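PelD (PDB 4EU0) binds cyclic di-GMP and acts as an effector in pellicle formation, this chain being the part that holds its GAF and GGDEF-like domains. Local coordinates at residues Q244-R247 with I248-E252; Q256-E259 with L260-G264. All coordinates share one frame; numbering follows the deposited sequence.

Contact 1 (Q244-R247 with I248-E252); sequences QRLR and ILFAE. With C2E (9,9'-[(2R,3R,3aS,5S,7aR,9R,10R,10aS,12S,14aR)-3,5,10,12-tetrahydroxy-5,12-dioxidooctahydro-2H,7H-difuro[3,2-d:3',2'-j][1,3,7,9,2,8]tetraoxadiphosphacyclododecine-2,9-diyl]bis(2-amino-1,9-dihydro-6H-purin-6-one)), chain B.
The F250 ring turns its edge to L246. CD2 of F250 lies 3.1 Å from L246 O, and this oxygen sits in the plane of the ring. At another corner of the same edge, F250 CE2 is 4.3 Å from L246 CG, an apolar contact one turn along. The other flat group is the R245 guanidinium, which meets the ligand at its edge. O6 of one C2E guanine lies near its plane, and C8 of that base lies in it. R245 NE gives a hydrogen bond to C2E N7 at 2.9 Å, and R245 NH2 gives one to C2E O6 at 2.7 Å. The guanine is thus gripped on its Hoogsteen edge by two fairly straight bonds. The R245 chain runs out with CG anti to the backbone N (chi1 -177°). A bend at chi3 then turns the guanidinium to the base. NH2 also bonds to S208 O, which limits its rotation. R210 and D213 bind the same ligand and form the RxxD pattern known from the inhibitory site of GGDEF domains. R245 adds to this site from helix 236-253. The backbone here is regular alpha-helix. F250 N bonds to L246 O at 2.8 Å and 171°, so that oxygen receives both the amide and the ring edge of F250. A251 N reaches R247 O at 2.9 Å. L246, L249 and F250 line one side of the helix and pack on helix 198-207, through L204, L205 and V201.

Contact 2 (Q256-E259 with L260-G264); sequences QARE and LESLG
S262 OG and the backbone of E259 make the first shell. E259 N gives OG a hydrogen bond of 3.0 Å at 159°. With chi1 at 72°, OG stands between its own backbone N and carbonyl carbon, which brings it back over the turn. Two weak bonds return from S262 N and L263 N to E259 O, the latter at 3.2 Å. E259 and S262 are thus joined both through the serine hydroxyl and through the backbone. By accepting from an amide three residues back, S262 OG ties the turn that carries the short 3-10 segment 261-263. R258 lies beside this knot. Its CG is 3.4 Å from L263 CD2 and equally close to S262 OG. The R258 and L263 side chains cross obliquely. Bends at chi2 and chi3 bring the guanidinium back to a water, which accepts from R258 NH2 at 2.6 Å and is weakly bonded to S262 OG. A second water gives a hydrogen bond to E259 OE1 and accepts one from L260 N at 3.0 Å, so the carboxylate reaches the turn amide indirectly. Further out, L263 packs on Y197 and F254. G264 bonds to T193 as the chain enters strand 265-272. E261 OE2 forms a salt bridge with R247 of helix 236-253. The carboxylates of E259 and E261 come within 5.0 Å, OE1 to OE1, without touching. R247 on E261 and the donating water on E259 would ease this closeness of like charges, and both groups are probably ionised.

In the fold
Both contacts belong to the GGDEF-like part of the chain. Strand 225-231 leads into helix 236-253, and contact 1 spans the C-terminal half of that helix. It is local to the helix and closes no loop. The chain then leaves the helix, and contact 2 folds the connecting segment into a tight turn before strand 265-272, an outermost strand of the four-stranded antiparallel sheet. Contacts 1 and 2 follow in series, with centres about 10 Å apart, and neither nest nor cross. The turn packs back on the helix: L260 CD1 lies 3.4 Å from F250 CG, and Q256 NE2 lies 3.5 Å from A251 CB. This joins the ligand-binding helix to the start of the edge strand.

Contact 1 (Q244-R247 with I248-E252)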
ATOM      1  N   GLN A 244      -1.236 -18.960 -12.031  1.00 15.19           N
ATOM      2  CA  GLN A 244      -0.512 -19.809 -12.974  1.00 16.75           C
ATOM      3  C   GLN A 244       0.854 -20.165 -12.375  1.00 16.22           C
ATOM      4  O   GLN A 244       1.305 -21.309 -12.487  1.00 16.07           O
ATOM      5  CB  GLN A 244      -0.374 -19.143 -14.355  1.00 18.27           C
ATOM      6  CG  GLN A 244       0.174 -20.074 -15.450  1.00 22.92           C
ATOM      7  CD  GLN A 244       0.302 -19.413 -16.815  1.00 27.18           C
ATOM      8  OE1 GLN A 244       0.685 -18.248 -16.926  1.00 31.38           O
ATOM      9  NE2 GLN A 244       0.006 -20.170 -17.867  1.00 31.85           N
ATOM     10  N   ARG A 245       1.487 -19.193 -11.716  1.00 15.29           N
ATOM     11  CA  ARG A 245       2.794 -19.435 -11.086  1.00 15.85           C
ATOM     12  C   ARG A 245       2.649 -20.377  -9.895  1.00 15.00           C
ATOM     13  O   ARG A 245       3.497 -21.254  -9.676  1.00 15.58           O
ATOM     14  CB  ARG A 245       3.464 -18.126 -10.663  1.00 15.81           C
ATOM     15  CG  ARG A 245       4.858 -18.324 -10.055  1.00 15.80           C
ATOM     16  CD  ARG A 245       5.544 -17.013  -9.684  1.00 16.81           C
ATOM     17  NE  ARG A 245       4.984 -16.355  -8.497  1.00 14.27           N
ATOM     18  CZ  ARG A 245       5.311 -16.636  -7.234  1.00 14.76           C
ATOM     19  NH1 ARG A 245       6.170 -17.615  -6.949  1.00 15.17           N
ATOM     20  NH2 ARG A 245       4.766 -15.938  -6.239  1.00 14.27           N
ATOM     21  N   LEU A 246       1.576 -20.188  -9.124  1.00 14.29           N
ATOM     22  CA  LEU A 246       1.271 -21.068  -8.002  1.00 13.94           C
ATOM     23  C   LEU A 246       1.049 -22.505  -8.435  1.00 13.94           C
ATOM     24  O   LEU A 246       1.525 -23.429  -7.785  1.00 13.62           O
ATOM     25  CB  LEU A 246       0.025 -20.590  -7.260  1.00 14.06           C
ATOM     26  CG  LEU A 246       0.143 -20.081  -5.835  1.00 17.50           C
ATOM     27  CD1 LEU A 246       1.420 -19.274  -5.561  1.00 18.68           C
ATOM     28  CD2 LEU A 246      -1.114 -19.319  -5.435  1.00 15.62           C
ATOM     29  N   ARG A 247       0.308 -22.703  -9.521  1.00 13.72           N
ATOM     30  CA  ARG A 247       0.066 -24.062  -9.995  1.00 14.14           C
ATOM     31  C   ARG A 247       1.363 -24.786 -10.363  1.00 15.00           C
ATOM     32  O   ARG A 247       1.487 -25.979 -10.115  1.00 15.30           O
ATOM     33  CB  ARG A 247      -0.961 -24.075 -11.135  1.00 14.79           C
ATOM     34  CG  ARG A 247      -2.315 -23.552 -10.662  1.00 15.53           C
ATOM     35  CD  ARG A 247      -3.446 -24.039 -11.533  1.00 17.32           C
ATOM     36  NE  ARG A 247      -4.748 -23.522 -11.106  1.00 17.34           N
ATOM     37  CZ  ARG A 247      -5.604 -24.176 -10.326  1.00 17.77           C
ATOM     38  NH1 ARG A 247      -5.304 -25.386  -9.866  1.00 17.41           N
ATOM     39  NH2 ARG A 247      -6.773 -23.619 -10.016  1.00 16.08           N
ATOM     40  N   ILE A 248       2.331 -24.049 -10.908  1.00 14.84           N
ATOM     41  CA  ILE A 248       3.624 -24.626 -11.295  1.00 16.74           C
ATOM     42  C   ILE A 248       4.379 -25.049 -10.036  1.00 15.86           C
ATOM     43  O   ILE A 248       4.951 -26.140  -9.986  1.00 16.68           O
ATOM     44  CB  ILE A 248       4.464 -23.643 -12.149  1.00 17.12           C
ATOM     45  CG1 ILE A 248       3.830 -23.470 -13.539  1.00 19.14           C
ATOM     46  CG2 ILE A 248       5.927 -24.131 -12.286  1.00 19.44           C
ATOM     47  CD1 ILE A 248       4.375 -22.289 -14.325  1.00 20.96           C
ATOM     48  N   LEU A 249       4.346 -24.184  -9.025  1.00 15.37           N
ATOM     49  CA  LEU A 249       4.985 -24.444  -7.736  1.00 15.20           C
ATOM     50  C   LEU A 249       4.357 -25.662  -7.049  1.00 14.66           C
ATOM     51  O   LEU A 249       5.065 -26.530  -6.559  1.00 14.21           O
ATOM     52  CB  LEU A 249       4.892 -23.188  -6.859  1.00 15.64           C
ATOM     53  CG  LEU A 249       5.381 -23.166  -5.420  1.00 18.11           C
ATOM     54  CD1 LEU A 249       6.869 -23.406  -5.318  1.00 19.49           C
ATOM     55  CD2 LEU A 249       5.029 -21.821  -4.833  1.00 19.79           C
ATOM     56  N   PHE A 250       3.024 -25.712  -7.014  1.00 13.33           N
ATOM     57  CA  PHE A 250       2.296 -26.860  -6.459  1.00 13.55           C
ATOM     58  C   PHE A 250       2.597 -28.151  -7.200  1.00 13.58           C
ATOM     59  O   PHE A 250       2.678 -29.221  -6.580  1.00 13.45           O
ATOM     60  CB  PHE A 250       0.792 -26.617  -6.511  1.00 12.85           C
ATOM     61  CG  PHE A 250       0.237 -25.940  -5.294  1.00 15.39           C
ATOM     62  CD1 PHE A 250      -0.446 -26.674  -4.329  1.00 17.68           C
ATOM     63  CD2 PHE A 250       0.373 -24.567  -5.122  1.00 18.11           C
ATOM     64  CE1 PHE A 250      -0.987 -26.044  -3.205  1.00 19.00           C
ATOM     65  CE2 PHE A 250      -0.152 -23.924  -4.003  1.00 18.03           C
ATOM     66  CZ  PHE A 250      -0.841 -24.660  -3.042  1.00 18.98           C
ATOM     67  N   ALA A 251       2.735 -28.071  -8.525  1.00 13.84           N
ATOM     68  CA  ALA A 251       3.079 -29.258  -9.317  1.00 15.10           C
ATOM     69  C   ALA A 251       4.463 -29.771  -8.943  1.00 16.16           C
ATOM     70  O   ALA A 251       4.664 -30.975  -8.847  1.00 17.03           O
ATOM     71  CB  ALA A 251       3.005 -28.973 -10.819  1.00 15.77           C
ATOM     72  N   GLU A 252       5.406 -28.854  -8.728  1.00 16.61           N
ATOM     73  CA  GLU A 252       6.755 -29.235  -8.308  1.00 18.08           C
ATOM     74  C   GLU A 252       6.726 -29.875  -6.914  1.00 16.89           C
ATOM     75  O   GLU A 252       7.394 -30.885  -6.664  1.00 17.05           O
ATOM     76  CB  GLU A 252       7.686 -28.019  -8.306  1.00 19.46           C
ATOM     77  CG  GLU A 252       8.117 -27.561  -9.697  1.00 25.29           C
ATOM     78  CD  GLU A 252       9.069 -26.369  -9.679  1.00 31.98           C
ATOM     79  OE1 GLU A 252       9.488 -25.931  -8.577  1.00 34.69           O
ATOM     80  OE2 GLU A 252       9.402 -25.871 -10.782  1.00 35.67           O
TER
HETATM   81  P1  C2E B 501       6.167 -14.812 -13.583  1.00 28.65           P
HETATM   82  O2P C2E B 501       5.759 -15.897 -14.557  1.00 28.87           O
HETATM   83  O1P C2E B 501       6.724 -15.204 -12.239  1.00 27.20           O
HETATM   84  O5' C2E B 501       4.936 -13.823 -13.348  1.00 25.65           O
HETATM   85  C5' C2E B 501       4.155 -13.311 -14.425  1.00 25.71           C
HETATM   86  C4' C2E B 501       3.219 -12.207 -13.942  1.00 24.66           C
HETATM   87  O4' C2E B 501       2.189 -12.760 -13.107  1.00 22.09           O
HETATM   88  C3' C2E B 501       3.878 -11.113 -13.110  1.00 24.91           C
HETATM   89  O3' C2E B 501       4.414 -10.023 -13.871  1.00 27.33           O
HETATM   90  C2' C2E B 501       2.733 -10.632 -12.256  1.00 22.79           C
HETATM   91  O2' C2E B 501       1.904  -9.772 -13.044  1.00 24.25           O
HETATM   92  C1' C2E B 501       1.962 -11.906 -11.988  1.00 19.87           C
HETATM   93  N9  C2E B 501       2.451 -12.564 -10.743  1.00 17.22           N
HETATM   94  C8  C2E B 501       3.128 -13.724 -10.668  1.00 16.12           C
HETATM   95  N7  C2E B 501       3.411 -14.042  -9.377  1.00 15.90           N
HETATM   96  C5  C2E B 501       2.887 -13.061  -8.620  1.00 15.74           C
HETATM   97  C6  C2E B 501       2.826 -12.757  -7.183  1.00 14.98           C
HETATM   98  O6  C2E B 501       3.385 -13.605  -6.293  1.00 14.72           O
HETATM   99  N1  C2E B 501       2.197 -11.627  -6.786  1.00 16.45           N
HETATM  100  C2  C2E B 501       1.639 -10.748  -7.662  1.00 16.16           C
HETATM  101  N2  C2E B 501       1.043  -9.642  -7.164  1.00 17.22           N
HETATM  102  N3  C2E B 501       1.663 -10.967  -9.007  1.00 16.43           N
HETATM  103  C4  C2E B 501       2.261 -12.079  -9.522  1.00 16.12           C
HETATM  104  P11 C2E B 501       5.638  -9.162 -13.275  1.00 28.16           P
HETATM  105  O21 C2E B 501       5.920  -7.996 -14.210  1.00 29.01           O
HETATM  106  O11 C2E B 501       5.460  -8.877 -11.798  1.00 27.12           O
HETATM  107  O5A C2E B 501       6.864 -10.182 -13.443  1.00 28.18           O
HETATM  108  C5A C2E B 501       7.207 -10.700 -14.727  1.00 28.42           C
HETATM  109  C4A C2E B 501       8.309 -11.726 -14.555  1.00 28.58           C
HETATM  110  O4A C2E B 501       9.424 -11.152 -13.871  1.00 27.99           O
HETATM  111  C3A C2E B 501       7.882 -12.872 -13.660  1.00 28.38           C
HETATM  112  O3A C2E B 501       7.218 -13.893 -14.374  1.00 28.48           O
HETATM  113  C2A C2E B 501       9.174 -13.365 -13.064  1.00 29.12           C
HETATM  114  O2A C2E B 501       9.865 -14.206 -13.998  1.00 30.25           O
HETATM  115  C1A C2E B 501       9.931 -12.066 -12.894  1.00 28.26           C
HETATM  116  N91 C2E B 501       9.726 -11.538 -11.517  1.00 27.82           N
HETATM  117  C81 C2E B 501       8.960 -10.493 -11.152  1.00 27.76           C
HETATM  118  N71 C2E B 501       9.018 -10.282  -9.812  1.00 27.60           N
HETATM  119  C51 C2E B 501       9.839 -11.218  -9.297  1.00 28.34           C
HETATM  120  C61 C2E B 501      10.353 -11.580  -7.953  1.00 28.75           C
HETATM  121  O61 C2E B 501       9.989 -10.883  -6.846  1.00 31.29           O
HETATM  122  N11 C2E B 501      11.196 -12.632  -7.855  1.00 30.07           N
HETATM  123  C21 C2E B 501      11.580 -13.353  -8.939  1.00 29.28           C
HETATM  124  N21 C2E B 501      12.431 -14.396  -8.764  1.00 31.12           N
HETATM  125  N31 C2E B 501      11.151 -13.070 -10.196  1.00 29.63           N
HETATM  126  C41 C2E B 501      10.300 -12.038 -10.427  1.00 27.93           C

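Contact 2 (Q256-E259 with L260-G264)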
ATOM      1  N   GLN A 256       2.481 -34.315  -9.878  1.00 31.15           N
ATOM      2  CA  GLN A 256       2.080 -33.743 -11.163  1.00 33.45           C
ATOM      3  C   GLN A 256       0.619 -34.143 -11.405  1.00 33.79           C
ATOM      4  O   GLN A 256      -0.150 -33.399 -12.021  1.00 34.32           O
ATOM      5  CB  GLN A 256       2.975 -34.263 -12.294  1.00 35.77           C
ATOM      6  CG  GLN A 256       2.963 -33.429 -13.572  1.00 38.62           C
ATOM      7  CD  GLN A 256       3.553 -32.039 -13.389  1.00 40.35           C
ATOM      8  OE1 GLN A 256       4.729 -31.882 -13.052  1.00 41.41           O
ATOM      9  NE2 GLN A 256       2.738 -31.022 -13.628  1.00 40.62           N
ATOM     10  N   ALA A 257       0.254 -35.317 -10.885  1.00 34.34           N
ATOM     11  CA  ALA A 257      -1.112 -35.843 -10.937  1.00 34.85           C
ATOM     12  C   ALA A 257      -1.978 -35.262  -9.818  1.00 33.62           C
ATOM     13  O   ALA A 257      -3.095 -35.727  -9.569  1.00 34.25           O
ATOM     14  CB  ALA A 257      -1.092 -37.367 -10.864  1.00 36.01           C
ATOM     15  N   ARG A 258      -1.446 -34.249  -9.144  1.00 32.20           N
ATOM     16  CA  ARG A 258      -2.165 -33.548  -8.110  1.00 30.93           C
ATOM     17  C   ARG A 258      -2.454 -32.119  -8.559  1.00 29.73           C
ATOM     18  O   ARG A 258      -1.607 -31.461  -9.172  1.00 30.14           O
ATOM     19  CB  ARG A 258      -1.341 -33.520  -6.831  1.00 30.46           C
ATOM     20  CG  ARG A 258      -2.161 -33.545  -5.580  1.00 31.55           C
ATOM     21  CD  ARG A 258      -2.145 -34.910  -4.924  1.00 34.94           C
ATOM     22  NE  ARG A 258      -3.058 -35.863  -5.545  1.00 38.48           N
ATOM     23  CZ  ARG A 258      -3.486 -36.974  -4.949  1.00 39.77           C
ATOM     24  NH1 ARG A 258      -3.095 -37.262  -3.714  1.00 39.96           N
ATOM     25  NH2 ARG A 258      -4.318 -37.792  -5.581  1.00 40.73           N
ATOM     26  N   GLU A 259      -3.654 -31.650  -8.251  1.00 28.44           N
ATOM     27  CA  GLU A 259      -3.998 -30.248  -8.450  1.00 27.04           C
ATOM     28  C   GLU A 259      -4.223 -29.621  -7.090  1.00 25.24           C
ATOM     29  O   GLU A 259      -4.434 -30.335  -6.105  1.00 25.00           O
ATOM     30  CB  GLU A 259      -5.248 -30.120  -9.329  1.00 27.66           C
ATOM     31  CG  GLU A 259      -5.147 -30.840 -10.673  1.00 29.69           C
ATOM     32  CD  GLU A 259      -4.168 -30.196 -11.652  1.00 30.57           C
ATOM     33  OE1 GLU A 259      -3.743 -29.043 -11.436  1.00 30.87           O
ATOM     34  OE2 GLU A 259      -3.822 -30.848 -12.653  1.00 32.60           O
ATOM     35  N   LEU A 260      -4.154 -28.290  -7.016  1.00 23.91           N
ATOM     36  CA  LEU A 260      -4.467 -27.590  -5.778  1.00 22.36           C
ATOM     37  C   LEU A 260      -5.771 -28.154  -5.229  1.00 21.55           C
ATOM     38  O   LEU A 260      -5.884 -28.445  -4.046  1.00 20.29           O
ATOM     39  CB  LEU A 260      -4.624 -26.078  -6.024  1.00 22.62           C
ATOM     40  CG  LEU A 260      -3.417 -25.133  -6.042  1.00 22.84           C
ATOM     41  CD1 LEU A 260      -2.497 -25.403  -7.212  1.00 26.89           C
ATOM     42  CD2 LEU A 260      -3.920 -23.703  -6.125  1.00 24.74           C
ATOM     43  N   GLU A 261      -6.744 -28.342  -6.116  1.00 21.12           N
ATOM     44  CA  GLU A 261      -8.091 -28.715  -5.698  1.00 21.04           C
ATOM     45  C   GLU A 261      -8.178 -30.146  -5.138  1.00 21.14           C
ATOM     46  O   GLU A 261      -8.946 -30.409  -4.212  1.00 21.24           O
ATOM     47  CB  GLU A 261      -9.089 -28.485  -6.832  1.00 21.81           C
ATOM     48  CG  GLU A 261      -9.336 -26.997  -7.145  1.00 21.53           C
ATOM     49  CD  GLU A 261      -8.383 -26.415  -8.191  1.00 22.12           C
ATOM     50  OE1 GLU A 261      -7.393 -27.074  -8.570  1.00 19.77           O
ATOM     51  OE2 GLU A 261      -8.630 -25.279  -8.648  1.00 21.09           O
ATOM     52  N   SER A 262      -7.359 -31.051  -5.666  1.00 21.12           N
ATOM     53  CA  SER A 262      -7.345 -32.427  -5.158  1.00 21.45           C
ATOM     54  C   SER A 262      -6.576 -32.557  -3.835  1.00 20.22           C
ATOM     55  O   SER A 262      -6.623 -33.603  -3.182  1.00 20.41           O
ATOM     56  CB  SER A 262      -6.841 -33.413  -6.229  1.00 22.87           C
ATOM     57  OG  SER A 262      -5.448 -33.279  -6.454  1.00 24.66           O
ATOM     58  N   LEU A 263      -5.872 -31.496  -3.441  1.00 18.20           N
ATOM     59  CA  LEU A 263      -5.232 -31.429  -2.120  1.00 18.00           C
ATOM     60  C   LEU A 263      -6.169 -30.757  -1.107  1.00 17.13           C
ATOM     61  O   LEU A 263      -5.778 -30.467   0.029  1.00 17.20           O
ATOM     62  CB  LEU A 263      -3.913 -30.647  -2.206  1.00 17.70           C
ATOM     63  CG  LEU A 263      -2.815 -31.193  -3.114  1.00 18.86           C
ATOM     64  CD1 LEU A 263      -1.896 -30.069  -3.583  1.00 17.57           C
ATOM     65  CD2 LEU A 263      -2.015 -32.262  -2.386  1.00 18.97           C
ATOM     66  N   GLY A 264      -7.401 -30.493  -1.532  1.00 16.81           N
ATOM     67  CA  GLY A 264      -8.395 -29.860  -0.663  1.00 17.19           C
ATOM     68  C   GLY A 264      -8.449 -28.339  -0.698  1.00 16.66           C
ATOM     69  O   GLY A 264      -9.137 -27.731   0.115  1.00 17.60           O
TER
HETATM   70  O   HOH W   1      -5.854 -36.495  -7.280  1.00 24.38           O
HETATM   71  O   HOH W   2      -3.226 -27.319  -9.741  1.00 14.30           O